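Local coordinates for mitochondrial RNA-binding protein 1 (PDB 2GIA) that binds guide RNA in a complex with mitochondrial RNA-binding protein 2 and is thought to act as an RNA matchmaker in mitochondrial RNA editing, at residues L10-E14 against T134-F138; Q41-G46 against Q58-R64; S66-R70 against A94-D98; Q104-G110 against W123-N129. One frame throughout, in Å; residues are numbered along the deposited sequence.

Contact 1: L10-E14 against T134-F138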
# COMPACT_ATOMS: atom_id res chain seq x y z
N LEU B 10 19.61 4.12 -4.13
CA LEU B 10 18.43 4.30 -3.30
C LEU B 10 17.20 4.73 -4.06
O LEU B 10 17.29 5.37 -5.12
CB LEU B 10 18.71 5.37 -2.23
CG LEU B 10 19.95 5.10 -1.37
CD1 LEU B 10 20.20 6.28 -0.43
CD2 LEU B 10 19.74 3.79 -0.61
N PRO B 11 16.02 4.35 -3.56
CA PRO B 11 14.80 4.78 -4.22
C PRO B 11 14.81 6.30 -4.06
O PRO B 11 15.19 6.79 -2.97
CB PRO B 11 13.69 4.17 -3.35
CG PRO B 11 14.32 2.93 -2.77
CD PRO B 11 15.76 3.40 -2.47
N LYS B 12 14.42 7.04 -5.09
CA LYS B 12 14.41 8.50 -5.00
C LYS B 12 13.63 9.13 -6.11
O LYS B 12 13.27 8.45 -7.07
CB LYS B 12 15.85 9.03 -5.19
CG LYS B 12 16.42 8.68 -6.61
CD LYS B 12 17.76 9.44 -6.92
CE LYS B 12 18.26 9.14 -8.36
NZ LYS B 12 19.49 9.94 -8.73
N PHE B 13 13.31 10.43 -5.97
CA PHE B 13 12.75 11.19 -7.08
C PHE B 13 13.48 12.54 -7.08
O PHE B 13 14.04 12.96 -6.05
CB PHE B 13 11.22 11.38 -7.00
CG PHE B 13 10.74 12.35 -5.95
CD1 PHE B 13 10.37 11.88 -4.67
CD2 PHE B 13 10.60 13.70 -6.24
CE1 PHE B 13 9.85 12.78 -3.69
CE2 PHE B 13 10.10 14.61 -5.29
CZ PHE B 13 9.71 14.15 -4.00
N GLU B 14 13.48 13.21 -8.23
CA GLU B 14 14.15 14.49 -8.35
C GLU B 14 13.28 15.48 -9.08
O GLU B 14 12.49 15.10 -9.94
CB GLU B 14 15.47 14.31 -9.12
CG GLU B 14 16.45 13.37 -8.43
CD GLU B 14 17.72 13.14 -9.27
OE1 GLU B 14 18.68 12.58 -8.73
OE2 GLU B 14 17.74 13.52 -10.46
N THR B 134 3.63 13.31 -6.12
CA THR B 134 4.89 12.54 -6.19
C THR B 134 5.48 12.37 -4.75
O THR B 134 5.85 11.26 -4.33
CB THR B 134 5.90 13.32 -7.09
OG1 THR B 134 5.39 13.34 -8.44
CG2 THR B 134 7.26 12.65 -7.07
N LEU B 135 5.50 13.45 -4.00
CA LEU B 135 6.04 13.44 -2.63
C LEU B 135 5.19 12.55 -1.71
O LEU B 135 5.73 11.75 -0.96
CB LEU B 135 6.09 14.87 -2.06
CG LEU B 135 6.58 14.90 -0.60
CD1 LEU B 135 8.07 14.49 -0.54
CD2 LEU B 135 6.43 16.28 -0.05
N GLU B 136 3.87 12.73 -1.73
CA GLU B 136 3.00 11.88 -0.92
C GLU B 136 3.24 10.38 -1.22
O GLU B 136 3.38 9.57 -0.28
CB GLU B 136 1.51 12.19 -1.20
CG GLU B 136 1.03 13.57 -0.67
CD GLU B 136 -0.33 14.02 -1.22
OE1 GLU B 136 -0.91 14.95 -0.64
OE2 GLU B 136 -0.81 13.45 -2.24
N HIS B 137 3.24 10.01 -2.51
CA HIS B 137 3.45 8.59 -2.84
C HIS B 137 4.81 8.07 -2.37
O HIS B 137 4.92 6.95 -1.87
CB HIS B 137 3.29 8.38 -4.34
CG HIS B 137 1.85 8.29 -4.78
ND1 HIS B 137 1.25 7.12 -5.17
CD2 HIS B 137 0.87 9.24 -4.79
CE1 HIS B 137 -0.03 7.34 -5.40
NE2 HIS B 137 -0.29 8.62 -5.17
N PHE B 138 5.84 8.92 -2.52
CA PHE B 138 7.18 8.52 -2.12
C PHE B 138 7.25 8.30 -0.61
O PHE B 138 7.83 7.34 -0.14
CB PHE B 138 8.23 9.61 -2.52
CG PHE B 138 9.65 9.19 -2.28
CD1 PHE B 138 10.26 9.40 -1.03
CD2 PHE B 138 10.35 8.50 -3.27
CE1 PHE B 138 11.58 8.90 -0.75
CE2 PHE B 138 11.66 7.99 -3.02
CZ PHE B 138 12.28 8.20 -1.75

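Contact 2: Q41-G46 against Q58-R64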
# COMPACT_ATOMS: atom_id res chain seq x y z
N GLN B 41 19.58 19.24 -2.18
CA GLN B 41 19.26 20.18 -3.21
C GLN B 41 20.56 20.78 -3.75
O GLN B 41 21.45 21.09 -2.97
CB GLN B 41 18.41 21.32 -2.69
CG GLN B 41 17.87 22.15 -3.87
CD GLN B 41 17.02 23.33 -3.40
OE1 GLN B 41 17.53 24.34 -2.92
NE2 GLN B 41 15.70 23.19 -3.54
N TYR B 42 20.62 20.95 -5.07
CA TYR B 42 21.80 21.52 -5.74
C TYR B 42 21.42 22.79 -6.46
O TYR B 42 20.45 22.80 -7.19
CB TYR B 42 22.33 20.54 -6.77
CG TYR B 42 22.64 19.16 -6.23
CD1 TYR B 42 23.94 18.71 -6.19
CD2 TYR B 42 21.62 18.30 -5.78
CE1 TYR B 42 24.27 17.45 -5.74
CE2 TYR B 42 21.95 17.00 -5.31
CZ TYR B 42 23.30 16.60 -5.30
OH TYR B 42 23.70 15.35 -4.92
N PRO B 43 22.18 23.89 -6.27
CA PRO B 43 21.88 25.16 -6.96
C PRO B 43 22.21 24.97 -8.44
O PRO B 43 23.14 24.23 -8.78
CB PRO B 43 22.87 26.15 -6.33
CG PRO B 43 23.32 25.51 -5.07
CD PRO B 43 23.31 24.03 -5.34
N GLN B 44 21.46 25.61 -9.32
CA GLN B 44 21.76 25.52 -10.74
C GLN B 44 23.15 26.16 -10.93
O GLN B 44 23.49 27.10 -10.21
CB GLN B 44 20.73 26.31 -11.56
CG GLN B 44 21.02 26.42 -13.02
CD GLN B 44 19.82 27.02 -13.78
OE1 GLN B 44 18.68 26.89 -13.34
NE2 GLN B 44 20.08 27.67 -14.91
N LEU B 45 23.92 25.64 -11.89
CA LEU B 45 25.27 26.16 -12.21
C LEU B 45 25.21 26.73 -13.63
O LEU B 45 25.07 26.00 -14.60
CB LEU B 45 26.28 25.02 -12.15
CG LEU B 45 27.77 25.41 -12.28
CD1 LEU B 45 28.16 26.39 -11.16
CD2 LEU B 45 28.63 24.15 -12.25
N GLY B 46 25.24 28.05 -13.73
CA GLY B 46 25.19 28.67 -15.04
C GLY B 46 23.88 28.56 -15.79
O GLY B 46 22.92 27.93 -15.33
N GLN B 58 24.80 20.61 -14.93
CA GLN B 58 23.80 21.67 -14.93
C GLN B 58 23.61 22.23 -13.54
O GLN B 58 23.21 23.39 -13.40
CB GLN B 58 22.47 21.16 -15.48
CG GLN B 58 21.34 22.18 -15.46
CD GLN B 58 21.56 23.35 -16.40
OE1 GLN B 58 22.17 24.37 -16.03
NE2 GLN B 58 21.09 23.21 -17.61
N PHE B 59 23.93 21.43 -12.52
CA PHE B 59 23.78 21.86 -11.11
C PHE B 59 25.10 21.73 -10.35
O PHE B 59 25.99 21.03 -10.79
CB PHE B 59 22.67 21.01 -10.42
CG PHE B 59 21.33 21.16 -11.07
CD1 PHE B 59 20.53 22.26 -10.78
CD2 PHE B 59 20.93 20.28 -12.07
CE1 PHE B 59 19.32 22.47 -11.51
CE2 PHE B 59 19.75 20.49 -12.79
CZ PHE B 59 18.96 21.59 -12.50
N ASP B 60 25.20 22.40 -9.20
CA ASP B 60 26.44 22.44 -8.45
C ASP B 60 26.50 21.56 -7.21
O ASP B 60 26.13 22.01 -6.12
CB ASP B 60 26.72 23.88 -8.04
CG ASP B 60 28.16 24.09 -7.55
OD1 ASP B 60 28.92 23.10 -7.49
OD2 ASP B 60 28.49 25.26 -7.23
N ALA B 61 26.99 20.34 -7.37
CA ALA B 61 27.11 19.41 -6.24
C ALA B 61 28.01 19.95 -5.15
O ALA B 61 27.86 19.59 -3.99
CB ALA B 61 27.63 18.06 -6.70
N ASP B 62 28.94 20.86 -5.50
CA ASP B 62 29.82 21.35 -4.46
C ASP B 62 29.22 22.44 -3.60
O ASP B 62 29.87 22.90 -2.66
CB ASP B 62 31.14 21.81 -5.05
CG ASP B 62 31.83 20.71 -5.79
OD1 ASP B 62 32.05 19.63 -5.20
OD2 ASP B 62 32.12 20.91 -6.98
N ARG B 63 27.99 22.86 -3.90
CA ARG B 63 27.32 23.85 -3.08
C ARG B 63 25.95 23.27 -2.65
O ARG B 63 24.98 24.00 -2.46
CB ARG B 63 27.15 25.16 -3.86
CG ARG B 63 28.47 26.01 -3.85
CD ARG B 63 28.30 27.42 -4.46
NE ARG B 63 26.92 27.92 -4.43
CZ ARG B 63 26.34 28.52 -3.39
NH1 ARG B 63 27.00 28.71 -2.25
NH2 ARG B 63 25.07 28.90 -3.50
N ARG B 64 25.89 21.96 -2.44
CA ARG B 64 24.60 21.34 -2.10
C ARG B 64 24.19 21.45 -0.64
O ARG B 64 25.00 21.73 0.25
CB ARG B 64 24.62 19.85 -2.50
CG ARG B 64 25.52 19.00 -1.61
CD ARG B 64 25.64 17.59 -2.18
NE ARG B 64 26.43 16.72 -1.33
CZ ARG B 64 27.76 16.70 -1.30
NH1 ARG B 64 28.47 17.52 -2.07
NH2 ARG B 64 28.39 15.86 -0.50

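Contact 3: S66-R70 against A94-D98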
# COMPACT_ATOMS: atom_id res chain seq x y z
N SER B 66 22.27 19.05 2.16
CA SER B 66 21.97 17.64 2.32
C SER B 66 21.59 17.34 3.77
O SER B 66 22.42 17.45 4.68
CB SER B 66 23.18 16.78 1.90
OG SER B 66 22.77 15.44 1.78
N VAL B 67 20.32 17.00 3.99
CA VAL B 67 19.87 16.73 5.34
C VAL B 67 19.38 15.29 5.49
O VAL B 67 18.87 14.69 4.54
CB VAL B 67 18.72 17.71 5.79
CG1 VAL B 67 19.25 19.19 5.78
CG2 VAL B 67 17.52 17.61 4.87
N ARG B 68 19.52 14.77 6.70
CA ARG B 68 19.13 13.38 6.97
C ARG B 68 18.09 13.41 8.08
O ARG B 68 18.32 14.03 9.11
CB ARG B 68 20.40 12.61 7.39
CG ARG B 68 20.21 11.14 7.64
CD ARG B 68 21.46 10.59 8.35
NE ARG B 68 21.82 9.28 7.85
CZ ARG B 68 22.47 9.04 6.71
NH1 ARG B 68 22.85 10.04 5.92
NH2 ARG B 68 22.72 7.79 6.35
N LEU B 69 16.93 12.75 7.88
CA LEU B 69 15.88 12.74 8.90
C LEU B 69 15.88 11.38 9.64
O LEU B 69 16.56 10.44 9.25
CB LEU B 69 14.50 12.99 8.24
CG LEU B 69 14.37 14.20 7.29
CD1 LEU B 69 12.86 14.56 7.04
CD2 LEU B 69 15.10 15.38 7.83
N ARG B 70 15.11 11.29 10.71
CA ARG B 70 15.03 10.06 11.50
C ARG B 70 13.83 9.21 11.08
O ARG B 70 12.93 9.69 10.42
CB ARG B 70 14.86 10.39 12.99
CG ARG B 70 15.97 11.18 13.68
CD ARG B 70 15.43 11.65 15.07
NE ARG B 70 14.24 12.51 14.90
CZ ARG B 70 13.42 12.88 15.87
NH1 ARG B 70 13.64 12.45 17.12
NH2 ARG B 70 12.38 13.68 15.61
N ALA B 94 22.38 20.03 13.03
CA ALA B 94 22.60 20.46 11.66
C ALA B 94 21.52 21.35 11.03
O ALA B 94 21.80 22.11 10.09
CB ALA B 94 22.84 19.21 10.74
N TYR B 95 20.29 21.28 11.53
CA TYR B 95 19.24 22.07 10.88
C TYR B 95 18.04 22.23 11.75
O TYR B 95 17.90 21.53 12.75
CB TYR B 95 18.79 21.36 9.58
CG TYR B 95 18.27 19.93 9.80
CD1 TYR B 95 19.05 18.80 9.45
CD2 TYR B 95 17.02 19.71 10.40
CE1 TYR B 95 18.59 17.48 9.71
CE2 TYR B 95 16.57 18.41 10.65
CZ TYR B 95 17.36 17.30 10.31
OH TYR B 95 16.90 16.01 10.61
N THR B 96 17.16 23.16 11.34
CA THR B 96 15.87 23.39 12.00
C THR B 96 14.92 23.50 10.85
O THR B 96 15.00 24.44 10.10
CB THR B 96 15.82 24.68 12.85
OG1 THR B 96 16.70 24.50 13.96
CG2 THR B 96 14.41 24.89 13.42
N LEU B 97 14.02 22.53 10.72
CA LEU B 97 13.13 22.52 9.57
C LEU B 97 11.71 22.22 9.94
O LEU B 97 11.45 21.37 10.80
CB LEU B 97 13.60 21.41 8.55
CG LEU B 97 14.87 21.63 7.73
CD1 LEU B 97 15.29 20.36 6.90
CD2 LEU B 97 14.59 22.80 6.82
N ASP B 98 10.79 22.91 9.29
CA ASP B 98 9.36 22.65 9.47
C ASP B 98 8.83 22.04 8.18
O ASP B 98 9.20 22.50 7.07
CB ASP B 98 8.55 23.96 9.67
CG ASP B 98 8.62 24.49 11.11
OD1 ASP B 98 9.29 23.86 11.93
OD2 ASP B 98 7.99 25.53 11.39

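Contact 4: Q104-G110 against W123-N129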
# COMPACT_ATOMS: atom_id res chain seq x y z
N GLN B 104 -1.57 24.45 -2.01
CA GLN B 104 -1.07 23.92 -3.29
C GLN B 104 -0.23 22.63 -3.18
O GLN B 104 -0.01 21.93 -4.19
CB GLN B 104 -0.23 24.97 -4.00
CG GLN B 104 -0.99 26.25 -4.33
CD GLN B 104 -2.09 26.01 -5.34
OE1 GLN B 104 -1.86 25.41 -6.40
NE2 GLN B 104 -3.30 26.47 -5.03
N GLY B 105 0.24 22.31 -1.97
CA GLY B 105 1.07 21.13 -1.82
C GLY B 105 1.74 21.05 -0.47
O GLY B 105 1.03 21.04 0.57
N TYR B 106 3.07 21.00 -0.46
CA TYR B 106 3.81 20.91 0.81
C TYR B 106 4.97 21.89 0.81
O TYR B 106 5.51 22.22 -0.26
CB TYR B 106 4.33 19.47 1.03
CG TYR B 106 3.17 18.49 1.16
CD1 TYR B 106 2.55 18.26 2.40
CD2 TYR B 106 2.69 17.82 0.06
CE1 TYR B 106 1.44 17.39 2.52
CE2 TYR B 106 1.57 16.93 0.16
CZ TYR B 106 0.96 16.73 1.39
OH TYR B 106 -0.09 15.85 1.50
N HIS B 107 5.37 22.32 2.00
CA HIS B 107 6.44 23.32 2.11
C HIS B 107 7.39 22.82 3.18
O HIS B 107 6.97 22.54 4.31
CB HIS B 107 5.79 24.65 2.52
CG HIS B 107 6.74 25.82 2.57
ND1 HIS B 107 6.39 27.02 3.15
CD2 HIS B 107 7.99 25.98 2.07
CE1 HIS B 107 7.40 27.88 3.00
NE2 HIS B 107 8.38 27.27 2.35
N LEU B 108 8.68 22.70 2.84
CA LEU B 108 9.70 22.24 3.81
C LEU B 108 10.62 23.49 3.90
O LEU B 108 11.06 24.00 2.89
CB LEU B 108 10.48 21.04 3.25
CG LEU B 108 11.71 20.60 4.08
CD1 LEU B 108 11.27 20.04 5.44
CD2 LEU B 108 12.53 19.57 3.27
N HIS B 109 10.87 23.99 5.11
CA HIS B 109 11.64 25.24 5.21
C HIS B 109 12.26 25.46 6.58
O HIS B 109 11.76 24.94 7.59
CB HIS B 109 10.71 26.41 4.84
CG HIS B 109 9.50 26.54 5.74
ND1 HIS B 109 9.50 27.30 6.89
CD2 HIS B 109 8.28 25.95 5.68
CE1 HIS B 109 8.34 27.16 7.51
NE2 HIS B 109 7.57 26.35 6.80
N GLY B 110 13.37 26.19 6.59
CA GLY B 110 14.05 26.52 7.84
C GLY B 110 15.50 26.89 7.63
O GLY B 110 15.89 27.42 6.58
N TRP B 123 16.31 28.55 4.09
CA TRP B 123 16.06 27.71 2.91
C TRP B 123 14.56 27.33 2.87
O TRP B 123 13.92 27.19 3.91
CB TRP B 123 16.89 26.45 3.04
CG TRP B 123 16.77 25.48 1.87
CD1 TRP B 123 17.06 25.72 0.55
CD2 TRP B 123 16.35 24.13 1.94
NE1 TRP B 123 16.85 24.58 -0.20
CE2 TRP B 123 16.41 23.58 0.64
CE3 TRP B 123 15.92 23.31 3.00
CZ2 TRP B 123 16.07 22.25 0.37
CZ3 TRP B 123 15.58 21.98 2.72
CH2 TRP B 123 15.65 21.47 1.42
N SER B 124 14.03 27.19 1.67
CA SER B 124 12.63 26.85 1.48
C SER B 124 12.47 26.06 0.18
O SER B 124 13.03 26.46 -0.83
CB SER B 124 11.79 28.12 1.36
OG SER B 124 10.47 27.82 0.94
N VAL B 125 11.72 24.95 0.21
CA VAL B 125 11.44 24.22 -1.03
C VAL B 125 9.97 23.78 -0.94
O VAL B 125 9.47 23.43 0.15
CB VAL B 125 12.39 23.01 -1.23
CG1 VAL B 125 12.23 22.01 -0.10
CG2 VAL B 125 12.12 22.35 -2.60
N LYS B 126 9.27 23.81 -2.08
CA LYS B 126 7.84 23.48 -2.10
C LYS B 126 7.63 22.33 -3.06
O LYS B 126 8.39 22.19 -3.99
CB LYS B 126 7.03 24.70 -2.59
CG LYS B 126 7.00 25.90 -1.60
CD LYS B 126 6.11 27.00 -2.16
CE LYS B 126 6.12 28.27 -1.34
NZ LYS B 126 5.96 27.93 0.08
N PHE B 127 6.61 21.51 -2.80
CA PHE B 127 6.27 20.36 -3.67
C PHE B 127 4.81 20.63 -3.93
O PHE B 127 3.95 20.24 -3.12
CB PHE B 127 6.44 19.06 -2.88
CG PHE B 127 7.89 18.83 -2.41
CD1 PHE B 127 8.78 18.14 -3.22
CD2 PHE B 127 8.33 19.32 -1.18
CE1 PHE B 127 10.12 17.92 -2.81
CE2 PHE B 127 9.67 19.11 -0.74
CZ PHE B 127 10.55 18.41 -1.55
N ASP B 128 4.53 21.26 -5.06
CA ASP B 128 3.15 21.64 -5.38
C ASP B 128 2.55 20.87 -6.55
O ASP B 128 3.28 20.34 -7.39
CB ASP B 128 3.10 23.16 -5.70
CG ASP B 128 3.30 24.02 -4.45
OD1 ASP B 128 3.19 23.48 -3.33
OD2 ASP B 128 3.53 25.24 -4.58
N ASN B 129 1.23 20.84 -6.61
CA ASN B 129 0.54 20.16 -7.71
C ASN B 129 1.01 18.71 -7.91
O ASN B 129 1.04 17.94 -6.95
CB ASN B 129 0.72 21.00 -8.97
CG ASN B 129 0.29 22.42 -8.72
OD1 ASN B 129 -0.79 22.66 -8.18
ND2 ASN B 129 1.14 23.37 -9.06
O HOH W 1 -2.55 21.23 -5.60
O HOH W 2 3.48 24.64 -0.81

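Contact 1: L10-E14 against T134-F138
A helix can be packed on a sheet through a pair of aromatic rings, as F13 and F138 illustrate. F13, on the strand that begins at K12, points its CA-to-CB bond toward the helix, and F138 of T134-F138 points back toward the strand. The rings meet as an offset edge-to-face pair: the edge of F13 is presented to the face of F138, with centroids 5.5 Å apart, planes at 67°, and F13 CD1 3.7 Å from F138 CD2. One face of F13 is occupied by T134, whose methyl CG2 sits 3.7 Å from the ring centroid, nearly on the normal, in a CH-pi contact. L135 CD1 meets the ring's edge at F13 CZ, 3.8 Å away. F138 extends further to the backbone ahead of F13, where its CE2 lies 3.4 Å from K12 CA and its CZ 3.5 Å from P11 O. No hydrogen bond crosses the interface; K12 and E14 turn their CA-to-CB bonds away and form a salt bridge, K12 NZ to E14 OE1 at 2.8 Å, with R29 as a second partner of E14. F138 also meets the ring of F190 in the chain of mitochondrial RNA-binding protein 2. Strand and helix run almost antiparallel, at 169° with axes 9.8 Å apart. Such packing of helix 130-145 against the first strand is in keeping with the Whirly fold, in which two antiparallel sheets are combined with helices.

Contact 2: Q41-G46 against Q58-R64
A chain leaving a sheet must find new partners for its polar backbone, and Q41-G46 does so in part against Q58-R64. Two short hydrogen bonds join them: D60 N donates to P43 O at 2.8 Å, and L45 N donates to Q58 O, also at 2.8 Å. They flank Q44 and F59, whose backbones form a single bridge with CA atoms 4.2 Å apart. P43 O has a further, softer partner in the CA-H of F59, with F59 CA 3.4 Å away. The turn that follows is held largely by its own bonds. D60 OD1 accepts from D62 N at 3.0 Å, making an Asx turn, while R63 N donates to D60 O at 3.0 Å and R64 NH1 to A61 O at 2.9 Å; R63 O accepts from R114 NH1. In the other segment Q44 NE2 reaches G46 O at 2.9 Å, and its OE1 accepts from R19 N. Apolar contact fills the rest: R64 CB lies 4.2 Å from the centroid of the Y42 ring, over its face, and Y42 CB is 3.7 Å from F59 CB. The amide of Q41 points elsewhere, its OE1 bonded to W123 NE1 and its NE2 to T28 OG1. The contact thus lies on the surface at the end of strand 36-43: F59 packs on V18 and on M27 of strand 26-33, Q41 pairs through its backbone with I65 at the start of strand 65-68, and R64 pairs with V115.

Contact 3: S66-R70 against A94-D98
Where two sheets pack face to face, the backbones stay apart, and here the nearest CA pair, V67 and Y95, is 7.7 Å apart. The apolar part is carried by three pairs: V67 CG1 touches Y95 CD1 at 3.7 Å, V67 CG2 reaches L97 CD1 at 4.1 Å, and L69 CD2 lies 3.9 Å from Y95 CZ. V67, Y95 and L97 all send their CA-to-CB bonds across the gap, and V112 packs against all three. S66-R70 ends the first antiparallel sheet and leads into helix 71-81, with R70 at the N-cap position; A94-D98 belongs to the second sheet. This order, four strands and a helix before the next sheet begins, is that of the Whirly fold. One polar bond crosses the interface: Y95 OH donates to R68 O at 2.9 Å, in the plane of the tyrosine ring, so the hydroxyl of a buried residue is satisfied by a main-chain carbonyl. R68 itself directs its CA-to-CB bond away, and its side chain packs on L36 and L38.

Contact 4: Q104-G110 against W123-N129
On the inner face of a sheet, neighbouring strands pool their apolar side chains. L108 is central here: its CB lies 3.9 Å from V125 CG1, and its CD2 lies 3.9 Å from W123 CZ3. Y106 and F127 continue the same face, their CB atoms 4.5 Å apart. The underlying motif is a regular antiparallel ladder in the second sheet of the Whirly fold, its strand axes 4.6 Å apart and at 168°. Beyond the pair, F127 packs on F13 and I15 of the other sheet and on L135 of helix 130-145, and L108 on I39.

Three hydrogen-bonded pairs, Y106 with F127, L108 with V125 and G110 with W123, each carry two reciprocal backbone bonds of 2.8 to 2.9 Å between N of one residue and O of the other. At the end of the ladder N129 N donates to Q104 O at 2.9 Å. G105 faces D128 without a side chain; a CB there would collide with F127 O and D128 OD1.

The opposite face is polar. H107 NE2 and S124 OG share a hydrogen bond of 2.6 Å, while K126 NZ lies over the face of the imidazole. H109 directs its NE2 to E100 OE1. At the D128 end, a water donates to D128 OD1 at 2.8 Å and, more weakly, to Y106 O at 3.2 Å.

Overall arrangement
Together the four contacts tie two sheets and a helix into one unit. Contact 4 is the hub: its centre lies about 14 Å from the centres of contacts 1 and 3. It meets contact 1 where E136 OE1 is 2.5 Å from Y106 OH and F13 CZ is 4.0 Å from F127 CE1, and contact 3 through the strand pairing of D98 N with H109 O at 2.8 Å. Contact 2 is more peripheral, its centre 19 to 20 Å from the others, yet Q41 OE1 reaches W123 NE1 of contact 4 at 2.8 Å. Contacts 1 and 3, with centres about 17 Å apart, lie on opposite sides of the chain's centre. Along the sequence contact 1 encloses the other three.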